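Amino acid ABC transporter, periplasmic amino acid-binding protein, putative (Streptococcus pneumoniae, PDB 4I62) probably serves as the substrate-binding lipoprotein of an amino acid ABC importer, holding L-arginine between its two lobes for delivery to the membrane permease. Local coordinates at residues 50-55 with 199-204; 73-78 with 243-248; 102-107 with 227-232. All coordinates share one frame; numbering follows the deposited sequence. Where two conformers were deposited one is given.

Contact 1: 50-55 with 199-204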
loop_
_atom_site.group_PDB
_atom_site.type_symbol
_atom_site.label_atom_id
_atom_site.label_comp_id
_atom_site.label_asym_id
_atom_site.label_seq_id
_atom_site.Cartn_x
_atom_site.Cartn_y
_atom_site.Cartn_z
ATOM N N ALA A 50 -5.642 -2.207 -3.919
ATOM C CA ALA A 50 -6.279 -3.455 -3.518
ATOM C C ALA A 50 -5.190 -4.511 -3.294
ATOM O O ALA A 50 -4.238 -4.598 -4.087
ATOM C CB ALA A 50 -7.251 -3.936 -4.584
ATOM N N PRO A 51 -5.336 -5.361 -2.274
ATOM C CA PRO A 51 -6.528 -5.569 -1.426
ATOM C C PRO A 51 -6.604 -4.658 -0.187
ATOM O O PRO A 51 -7.598 -4.716 0.558
ATOM C CB PRO A 51 -6.363 -7.045 -0.973
ATOM C CG PRO A 51 -4.865 -7.211 -0.911
ATOM C CD PRO A 51 -4.354 -6.456 -2.104
ATOM N N PHE A 52 -5.567 -3.867 0.048
ATOM C CA PHE A 52 -5.437 -3.113 1.307
ATOM C C PHE A 52 -6.439 -1.964 1.405
ATOM O O PHE A 52 -7.152 -1.817 2.423
ATOM C CB PHE A 52 -3.982 -2.669 1.478
ATOM C CG PHE A 52 -3.061 -3.845 1.530
ATOM C CD1 PHE A 52 -2.969 -4.599 2.699
ATOM C CD2 PHE A 52 -2.404 -4.292 0.382
ATOM C CE1 PHE A 52 -2.208 -5.749 2.737
ATOM C CE2 PHE A 52 -1.654 -5.459 0.424
ATOM C CZ PHE A 52 -1.560 -6.181 1.594
ATOM N N GLU A 53 -6.519 -1.132 0.363
ATOM C CA GLU A 53 -7.551 -0.081 0.281
ATOM C C GLU A 53 -7.830 0.197 -1.188
ATOM O O GLU A 53 -6.890 0.346 -1.978
ATOM C CB GLU A 53 -7.146 1.199 1.015
ATOM C CG GLU A 53 -5.741 1.707 0.691
ATOM C CD GLU A 53 -4.658 1.079 1.532
ATOM O OE1 GLU A 53 -5.022 0.739 2.707
ATOM O OE2 GLU A 53 -3.478 0.949 1.103
ATOM N N TYR A 54 -9.104 0.306 -1.537
ATOM C CA TYR A 54 -9.474 0.525 -2.927
ATOM C C TYR A 54 -10.896 1.050 -2.945
ATOM O O TYR A 54 -11.610 1.053 -1.936
ATOM C CB TYR A 54 -9.308 -0.765 -3.749
ATOM C CG TYR A 54 -10.130 -1.967 -3.290
ATOM C CD1 TYR A 54 -9.668 -2.773 -2.243
ATOM C CD2 TYR A 54 -11.336 -2.319 -3.921
ATOM C CE1 TYR A 54 -10.359 -3.887 -1.849
ATOM C CE2 TYR A 54 -12.052 -3.426 -3.497
ATOM C CZ TYR A 54 -11.559 -4.203 -2.472
ATOM O OH TYR A 54 -12.247 -5.319 -2.039
ATOM N N GLN A 55 -11.303 1.511 -4.123
ATOM C CA GLN A 55 -12.668 1.973 -4.340
ATOM C C GLN A 55 -13.478 0.877 -4.990
ATOM O O GLN A 55 -13.074 0.315 -6.028
ATOM C CB GLN A 55 -12.707 3.226 -5.213
ATOM C CG GLN A 55 -12.045 4.446 -4.602
ATOM C CD GLN A 55 -12.247 5.680 -5.453
ATOM O OE1 GLN A 55 -13.322 6.280 -5.446
ATOM N NE2 GLN A 55 -11.225 6.057 -6.204
ATOM N N GLU A 199 3.738 -7.684 -4.474
ATOM C CA GLU A 199 3.094 -8.836 -5.077
ATOM C C GLU A 199 1.552 -8.854 -4.998
ATOM O O GLU A 199 0.904 -9.072 -6.023
ATOM C CB GLU A 199 3.696 -10.132 -4.518
ATOM C CG GLU A 199 3.122 -11.375 -5.186
ATOM C CD GLU A 199 3.868 -12.657 -4.831
ATOM O OE1 GLU A 199 4.620 -12.678 -3.828
ATOM O OE2 GLU A 199 3.644 -13.698 -5.505
ATOM N N PRO A 200 0.953 -8.659 -3.815
ATOM C CA PRO A 200 -0.520 -8.790 -3.756
ATOM C C PRO A 200 -1.221 -7.715 -4.581
ATOM O O PRO A 200 -2.269 -7.947 -5.167
ATOM C CB PRO A 200 -0.834 -8.613 -2.253
ATOM C CG PRO A 200 0.356 -7.913 -1.689
ATOM C CD PRO A 200 1.534 -8.434 -2.478
ATOM N N VAL A 201 -0.620 -6.537 -4.632
ATOM C CA VAL A 201 -1.167 -5.417 -5.392
ATOM C C VAL A 201 -1.006 -5.666 -6.901
ATOM O O VAL A 201 -1.940 -5.472 -7.683
ATOM C CB VAL A 201 -0.521 -4.094 -4.922
ATOM C CG1 VAL A 201 -0.951 -2.929 -5.796
ATOM C CG2 VAL A 201 -0.923 -3.855 -3.470
ATOM N N ALA A 202 0.158 -6.164 -7.304
ATOM C CA ALA A 202 0.353 -6.561 -8.686
ATOM C C ALA A 202 -0.666 -7.612 -9.108
ATOM O O ALA A 202 -1.278 -7.506 -10.177
ATOM C CB ALA A 202 1.787 -7.047 -8.901
ATOM N N LYS A 203 -0.842 -8.610 -8.261
ATOM C CA LYS A 203 -1.815 -9.679 -8.568
ATOM C C LYS A 203 -3.237 -9.143 -8.696
ATOM O O LYS A 203 -3.985 -9.572 -9.588
ATOM C CB LYS A 203 -1.789 -10.787 -7.514
ATOM C CG LYS A 203 -0.564 -11.683 -7.555
ATOM C CD LYS A 203 -0.559 -12.600 -6.323
ATOM C CE LYS A 203 0.438 -13.744 -6.417
ATOM N NZ LYS A 203 0.500 -14.558 -5.157
ATOM N N GLY A 204 -3.586 -8.189 -7.831
ATOM C CA GLY A 204 -4.920 -7.602 -7.895
ATOM C C GLY A 204 -5.152 -6.908 -9.229
ATOM O O GLY A 204 -6.220 -7.038 -9.836
HETATM O O HOH W 1 -4.332 -4.032 -6.856
#
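Phe52 lays the CD2-CE2 edge of its ring against Pro200 and Val201 at the start of helix 199-208, a meeting of the two lobes of a type II periplasmic binding protein fold across the interlobe cleft. Pro200 CG lies in the plane of the ring, 3.8 Å from Phe52 CE2, and Val201 CG2 arrives near the same plane beside CD2. With CG anti to its own carbonyl carbon (chi1 -60°), the ring extends toward the helix out of the turn that precedes strand 54-58. Pro51 CG covers one face off-centre, 3.9 Å above the ring plane, and the edge-to-face partners Tyr227 and Tyr126 add to the aromatic surroundings. Pro51, preceded by a cis peptide bond, brings CD to 4.1 Å from Pro200 CB, with Pro200 O about as near. No direct hydrogen bond joins the segments. Glu53 takes no part in the contact with the helix; its OE2 accepts a hydrogen bond from NH1 of the bound arginine, which places this turn in the wall of the pocket. At the backbone level, Ala50 O receives a CA-H...O contact from Val201 CA at 3.4 Å, with 159° at the hydrogen. The same oxygen also accepts from a water 2.8 Å away, and that water donates in turn to Val201 O at 2.9 Å.

Contact 2: 73-78 with 243-248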
loop_
_atom_site.group_PDB
_atom_site.type_symbol
_atom_site.label_atom_id
_atom_site.label_comp_id
_atom_site.label_asym_id
_atom_site.label_seq_id
_atom_site.Cartn_x
_atom_site.Cartn_y
_atom_site.Cartn_z
ATOM N N LYS A 73 -11.054 -0.009 11.387
ATOM C CA LYS A 73 -12.283 -0.159 12.174
ATOM C C LYS A 73 -12.011 -0.872 13.499
ATOM O O LYS A 73 -12.562 -0.496 14.545
ATOM C CB LYS A 73 -13.316 -0.972 11.379
ATOM C CG LYS A 73 -13.973 -0.240 10.226
ATOM C CD LYS A 73 -14.915 -1.222 9.463
ATOM C CE LYS A 73 -15.561 -0.607 8.238
ATOM N NZ LYS A 73 -16.317 -1.678 7.531
ATOM N N ALA A 74 -11.179 -1.903 13.462
ATOM C CA ALA A 74 -10.860 -2.635 14.679
ATOM C C ALA A 74 -10.112 -1.752 15.676
ATOM O O ALA A 74 -10.355 -1.813 16.883
ATOM C CB ALA A 74 -10.083 -3.932 14.360
ATOM N N ILE A 75 -9.175 -0.930 15.184
ATOM C CA ILE A 75 -8.457 -0.019 16.062
ATOM C C ILE A 75 -9.405 1.016 16.666
ATOM O O ILE A 75 -9.335 1.306 17.844
ATOM C CB ILE A 75 -7.268 0.645 15.299
ATOM C CG1 ILE A 75 -6.268 -0.412 14.852
ATOM C CG2 ILE A 75 -6.641 1.744 16.150
ATOM C CD1 ILE A 75 -5.269 0.105 13.821
ATOM N N ALA A 76 -10.280 1.590 15.846
ATOM C CA ALA A 76 -11.221 2.590 16.344
ATOM C C ALA A 76 -12.130 1.969 17.409
ATOM O O ALA A 76 -12.382 2.593 18.430
ATOM C CB ALA A 76 -12.040 3.172 15.202
ATOM N N THR A 77 -12.597 0.736 17.194
ATOM C CA THR A 77 -13.440 0.026 18.169
ATOM C C THR A 77 -12.660 -0.169 19.481
ATOM O O THR A 77 -13.198 0.056 20.584
ATOM C CB THR A 77 -13.869 -1.362 17.614
ATOM O OG1 THR A 77 -14.737 -1.168 16.488
ATOM C CG2 THR A 77 -14.595 -2.176 18.679
ATOM N N GLU A 78 -11.392 -0.577 19.386
ATOM C CA GLU A 78 -10.521 -0.737 20.561
ATOM C C GLU A 78 -10.409 0.555 21.369
ATOM O O GLU A 78 -10.446 0.514 22.604
ATOM C CB GLU A 78 -9.125 -1.238 20.144
ATOM C CG GLU A 78 -8.105 -1.312 21.285
ATOM C CD GLU A 78 -8.507 -2.290 22.364
ATOM O OE1 GLU A 78 -9.127 -3.329 22.031
ATOM O OE2 GLU A 78 -8.199 -2.028 23.554
ATOM N N ASP A 243 -1.030 -2.002 18.449
ATOM C CA ASP A 243 -0.351 -3.309 18.515
ATOM C C ASP A 243 -1.203 -4.383 19.186
ATOM O O ASP A 243 -1.133 -5.538 18.782
ATOM C CB ASP A 243 1.008 -3.157 19.205
ATOM C CG ASP A 243 2.040 -2.523 18.280
ATOM O OD1 ASP A 243 1.722 -2.280 17.086
ATOM O OD2 ASP A 243 3.168 -2.287 18.691
ATOM N N LYS A 244 -1.993 -4.020 20.203
ATOM C CA LYS A 244 -2.929 -4.972 20.793
ATOM C C LYS A 244 -3.892 -5.489 19.722
ATOM O O LYS A 244 -4.226 -6.666 19.684
ATOM C CB LYS A 244 -3.711 -4.292 21.923
ATOM C CG LYS A 244 -4.819 -5.137 22.515
ATOM C CD LYS A 244 -5.605 -4.331 23.540
ATOM C CE LYS A 244 -6.575 -5.192 24.331
ATOM N NZ LYS A 244 -7.452 -6.015 23.461
ATOM N N THR A 245 -4.355 -4.578 18.869
ATOM C CA THR A 245 -5.299 -4.926 17.811
ATOM C C THR A 245 -4.663 -5.825 16.749
ATOM O O THR A 245 -5.244 -6.845 16.364
ATOM C CB THR A 245 -5.904 -3.648 17.179
ATOM O OG1 THR A 245 -6.479 -2.833 18.187
ATOM C CG2 THR A 245 -6.965 -3.985 16.148
ATOM N N ILE A 246 -3.460 -5.449 16.296
ATOM C CA ILE A 246 -2.757 -6.278 15.335
ATOM C C ILE A 246 -2.491 -7.665 15.912
ATOM O O ILE A 246 -2.717 -8.668 15.238
ATOM C CB ILE A 246 -1.458 -5.600 14.850
ATOM C CG1 ILE A 246 -1.808 -4.358 14.009
ATOM C CG2 ILE A 246 -0.627 -6.570 14.035
ATOM C CD1 ILE A 246 -0.596 -3.433 13.775
ATOM N N GLN A 247 -2.012 -7.733 17.149
ATOM C CA GLN A 247 -1.734 -9.014 17.810
ATOM C C GLN A 247 -2.976 -9.930 17.815
ATOM O O GLN A 247 -2.913 -11.102 17.492
ATOM C CB GLN A 247 -1.240 -8.731 19.234
ATOM C CG GLN A 247 -0.973 -9.984 20.124
ATOM C CD GLN A 247 -0.435 -9.639 21.516
ATOM O OE1 GLN A 247 -1.174 -9.654 22.515
ATOM N NE2 GLN A 247 0.864 -9.382 21.602
ATOM N N LYS A 248 -4.112 -9.350 18.173
ATOM C CA LYS A 248 -5.348 -10.111 18.226
ATOM C C LYS A 248 -5.740 -10.643 16.844
ATOM O O LYS A 248 -6.118 -11.815 16.696
ATOM C CB LYS A 248 -6.448 -9.198 18.786
ATOM C CG LYS A 248 -7.815 -9.832 18.851
ATOM C CD LYS A 248 -8.888 -8.840 19.299
ATOM C CE LYS A 248 -8.602 -8.293 20.685
ATOM N NZ LYS A 248 -9.825 -7.709 21.325
HETATM O O HOH W 2 -8.161 -4.710 19.784
#
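Thr245 sets its methyl CG2 against Ala74 CB at 3.6 Å and against Ile75 CG1 at 3.9 Å, which forms the apolar part of the contact. The methyl is anti to the backbone N, while OG1 lies beside that N (chi1 -55°) and runs alongside Glu78 CB and CG the opposite way. Within its own helix OG1 is hydrogen-bonded to Ala241 O, which helps to fix the rotation of the side chain. This is a helix-helix packing on the outside of one lobe of the binding protein: the axes of the short segments pass 9.5 Å apart and run 125° from one another, with Ile75 and Thr245 nearest in backbone register. Farther out, Glu78 bends at chi2 (63°) and brings its carboxylate across the end of Lys244, nearly perpendicular to it. In one of two conformers of Lys244, Glu78 OE2 rests 3.5 Å from Lys244 CD, and Glu78 OE1 makes a tentative, long salt bridge of 3.5 Å to Lys244 NZ, weak as a hydrogen bond. Lys248 NZ, 4.5 Å from Glu78 OE1, probably adds to the positive field around the carboxylate. A water donates both to Glu78 OE1, at 2.8 Å, and to Thr245 OG1, bridging the carboxylate and the threonine hydroxyl.

Contact 3: 102-107 with 227-232; sequences ADLAIS and YAVAMK. With ARG (arginine), chain B.
Val229 CG1 sits among apolar side chains of the facing segment, 3.8 Å from Leu104 CD2 and 3.9 Å from Ile106 CG1. It is the branch anti to the backbone N (chi1 174°), and both neighbours lie aslant to the valine. Leu104 CD2 also touches Met231 CB at 3.7 Å, the two side chains running alongside each other. Ala105 and Ala230 meet methyl to methyl, and helix 90-98 covers this pair through Val93 and Val97 on Ala105 and Leu94 on Ala230. The backbones are joined by a single antiparallel bridge, with Ala105 and Ala230 as its hydrogen-bonded pair. Ala105 N donates to Ala230 O at 2.9 Å, and Ala230 N returns a bond to Ala105 O at 3.1 Å. In the type II binding-protein fold this pairing puts the returning chain, 226-232, alongside strand 104-105, at the border of the parallel sheet in which 104-105 is next to 40-45. Beyond the bridge, waters continue the pairing: one connects Asp103 O with Lys232 N, another Ser107 N with Ala228 O. At the pocket end, Ser107 O accepts from the ligand arginine NE at 2.9 Å and from its NH1, while Ser107 OG, anti to its backbone N (chi1 -166°), binds NH1 at 3.1 Å. Ser107 OG is itself hydrogen-bonded to Asn46 N. At the ligand's other end, Tyr227 CE1 lies 3.7 Å from the alpha-amino N of the ligand arginine, and the tyrosine hydroxyl is hydrogen-bonded to Glu198 OE1, which also binds the ligand.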
loop_
_atom_site.group_PDB
_atom_site.type_symbol
_atom_site.label_atom_id
_atom_site.label_comp_id
_atom_site.label_asym_id
_atom_site.label_seq_id
_atom_site.Cartn_x
_atom_site.Cartn_y
_atom_site.Cartn_z
ATOM N N ALA A 102 -3.758 13.937 10.323
ATOM C CA ALA A 102 -4.321 12.602 10.529
ATOM C C ALA A 102 -3.634 11.980 11.730
ATOM O O ALA A 102 -2.497 12.348 12.057
ATOM C CB ALA A 102 -4.132 11.733 9.289
ATOM N N ASP A 103 -4.298 11.031 12.389
ATOM C CA ASP A 103 -3.731 10.353 13.554
ATOM C C ASP A 103 -2.872 9.139 13.195
ATOM O O ASP A 103 -1.868 8.865 13.868
ATOM C CB ASP A 103 -4.870 9.889 14.458
ATOM C CG ASP A 103 -5.715 11.045 14.935
ATOM O OD1 ASP A 103 -5.127 12.040 15.419
ATOM O OD2 ASP A 103 -6.963 11.005 14.793
ATOM N N LEU A 104 -3.284 8.399 12.168
ATOM C CA LEU A 104 -2.581 7.188 11.727
ATOM C C LEU A 104 -2.522 7.206 10.215
ATOM O O LEU A 104 -3.439 7.723 9.579
ATOM C CB LEU A 104 -3.324 5.899 12.142
ATOM C CG LEU A 104 -3.520 5.676 13.627
ATOM C CD1 LEU A 104 -4.370 4.426 13.848
ATOM C CD2 LEU A 104 -2.166 5.567 14.363
ATOM N N ALA A 105 -1.482 6.582 9.675
ATOM C CA ALA A 105 -1.478 6.179 8.269
ATOM C C ALA A 105 -1.635 4.669 8.249
ATOM O O ALA A 105 -0.773 3.953 8.776
ATOM C CB ALA A 105 -0.185 6.574 7.574
ATOM N N ILE A 106 -2.729 4.206 7.649
ATOM C CA ILE A 106 -2.953 2.774 7.439
ATOM C C ILE A 106 -3.217 2.654 5.934
ATOM O O ILE A 106 -4.343 2.871 5.469
ATOM C CB ILE A 106 -4.127 2.191 8.269
ATOM C CG1 ILE A 106 -4.009 2.605 9.742
ATOM C CG2 ILE A 106 -4.109 0.671 8.121
ATOM C CD1 ILE A 106 -5.170 2.095 10.615
ATOM N N SER A 107 -2.150 2.369 5.180
ATOM C CA SER A 107 -2.218 2.584 3.748
ATOM C C SER A 107 -1.178 1.726 3.032
ATOM O O SER A 107 -0.534 2.191 2.066
ATOM C CB SER A 107 -2.027 4.071 3.418
ATOM O OG SER A 107 -2.405 4.409 2.076
ATOM N N TYR A 227 4.748 -4.095 6.116
ATOM C CA TYR A 227 3.788 -3.032 6.302
ATOM C C TYR A 227 3.502 -2.824 7.799
ATOM O O TYR A 227 3.446 -3.781 8.570
ATOM C CB TYR A 227 2.447 -3.355 5.644
ATOM C CG TYR A 227 2.396 -3.443 4.157
ATOM C CD1 TYR A 227 3.484 -3.140 3.356
ATOM C CD2 TYR A 227 1.203 -3.849 3.554
ATOM C CE1 TYR A 227 3.379 -3.237 1.944
ATOM C CE2 TYR A 227 1.092 -3.953 2.182
ATOM C CZ TYR A 227 2.177 -3.655 1.389
ATOM O OH TYR A 227 2.007 -3.751 0.014
ATOM N N ALA A 228 3.307 -1.554 8.161
ATOM C CA ALA A 228 3.006 -1.185 9.530
ATOM C C ALA A 228 2.154 0.078 9.528
ATOM O O ALA A 228 2.057 0.796 8.507
ATOM C CB ALA A 228 4.289 -0.999 10.312
ATOM N N VAL A 229 1.518 0.354 10.659
ATOM C CA VAL A 229 0.770 1.585 10.846
ATOM C C VAL A 229 1.720 2.677 11.312
ATOM O O VAL A 229 2.488 2.465 12.250
ATOM C CB VAL A 229 -0.318 1.360 11.891
ATOM C CG1 VAL A 229 -1.039 2.671 12.234
ATOM C CG2 VAL A 229 -1.272 0.250 11.454
ATOM N N ALA A 230 1.680 3.833 10.639
ATOM C CA ALA A 230 2.557 4.950 11.048
ATOM C C ALA A 230 1.797 5.929 11.895
ATOM O O ALA A 230 0.599 6.199 11.676
ATOM C CB ALA A 230 3.112 5.675 9.817
ATOM N N MET A 231 2.503 6.491 12.856
ATOM C CA MET A 231 1.933 7.492 13.741
ATOM C C MET A 231 3.041 8.468 14.152
ATOM O O MET A 231 4.217 8.249 13.857
ATOM C CB MET A 231 1.272 6.828 14.953
ATOM C CG MET A 231 2.231 6.135 15.858
ATOM S SD MET A 231 1.440 4.865 16.882
ATOM C CE MET A 231 1.372 3.501 15.711
ATOM N N LYS A 232 2.647 9.560 14.785
ATOM C CA LYS A 232 3.638 10.528 15.226
ATOM C C LYS A 232 4.588 9.917 16.238
ATOM O O LYS A 232 4.224 9.029 17.025
ATOM C CB LYS A 232 2.989 11.795 15.766
ATOM C CG LYS A 232 2.713 12.833 14.678
ATOM C CD LYS A 232 1.999 14.052 15.252
ATOM C CE LYS A 232 2.877 14.779 16.258
ATOM N NZ LYS A 232 4.133 15.282 15.610
HETATM N N ARG B . 4.459 -0.085 0.419
HETATM C CA ARG B . 4.845 1.101 -0.388
HETATM C C ARG B . 5.360 2.234 0.495
HETATM O O ARG B . 5.081 2.235 1.713
HETATM C CB ARG B . 3.712 1.537 -1.298
HETATM C CG ARG B . 2.406 1.820 -0.551
HETATM C CD ARG B . 1.390 2.520 -1.429
HETATM N NE ARG B . 0.085 2.494 -0.794
HETATM C CZ ARG B . -1.008 3.044 -1.283
HETATM N NH1 ARG B . -2.147 2.966 -0.603
HETATM N NH2 ARG B . -0.965 3.684 -2.450
HETATM O OXT ARG B . 6.018 3.162 -0.081
HETATM O O HOH W 3 -0.095 10.301 15.240
HETATM O O HOH W 4 -0.040 0.847 6.606
#

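Overall arrangement
Contacts 1 and 3 converge on the bound arginine, although their centres are about 18 Å apart. Glu53 OE2 comes within 3.1 Å of Ser107 C, and Phe52 CZ packs 3.5 Å from Tyr227 CE2. Between them, the two contacts supply Glu53, Ser107 and Tyr227 to the pocket. Contact 2 stands back from the site, its centre about 13 Å from that of contact 3 and about 22 Å from that of contact 1. It reaches segment 102-107 through Ile75, whose CD1 lies 3.8 Å from Ile106 CD1, so helix 67-79 backs the pocket-lining chain. Helix 236-251 is the next element after strand 226-232, tying contact 3 to contact 2 along the chain as well.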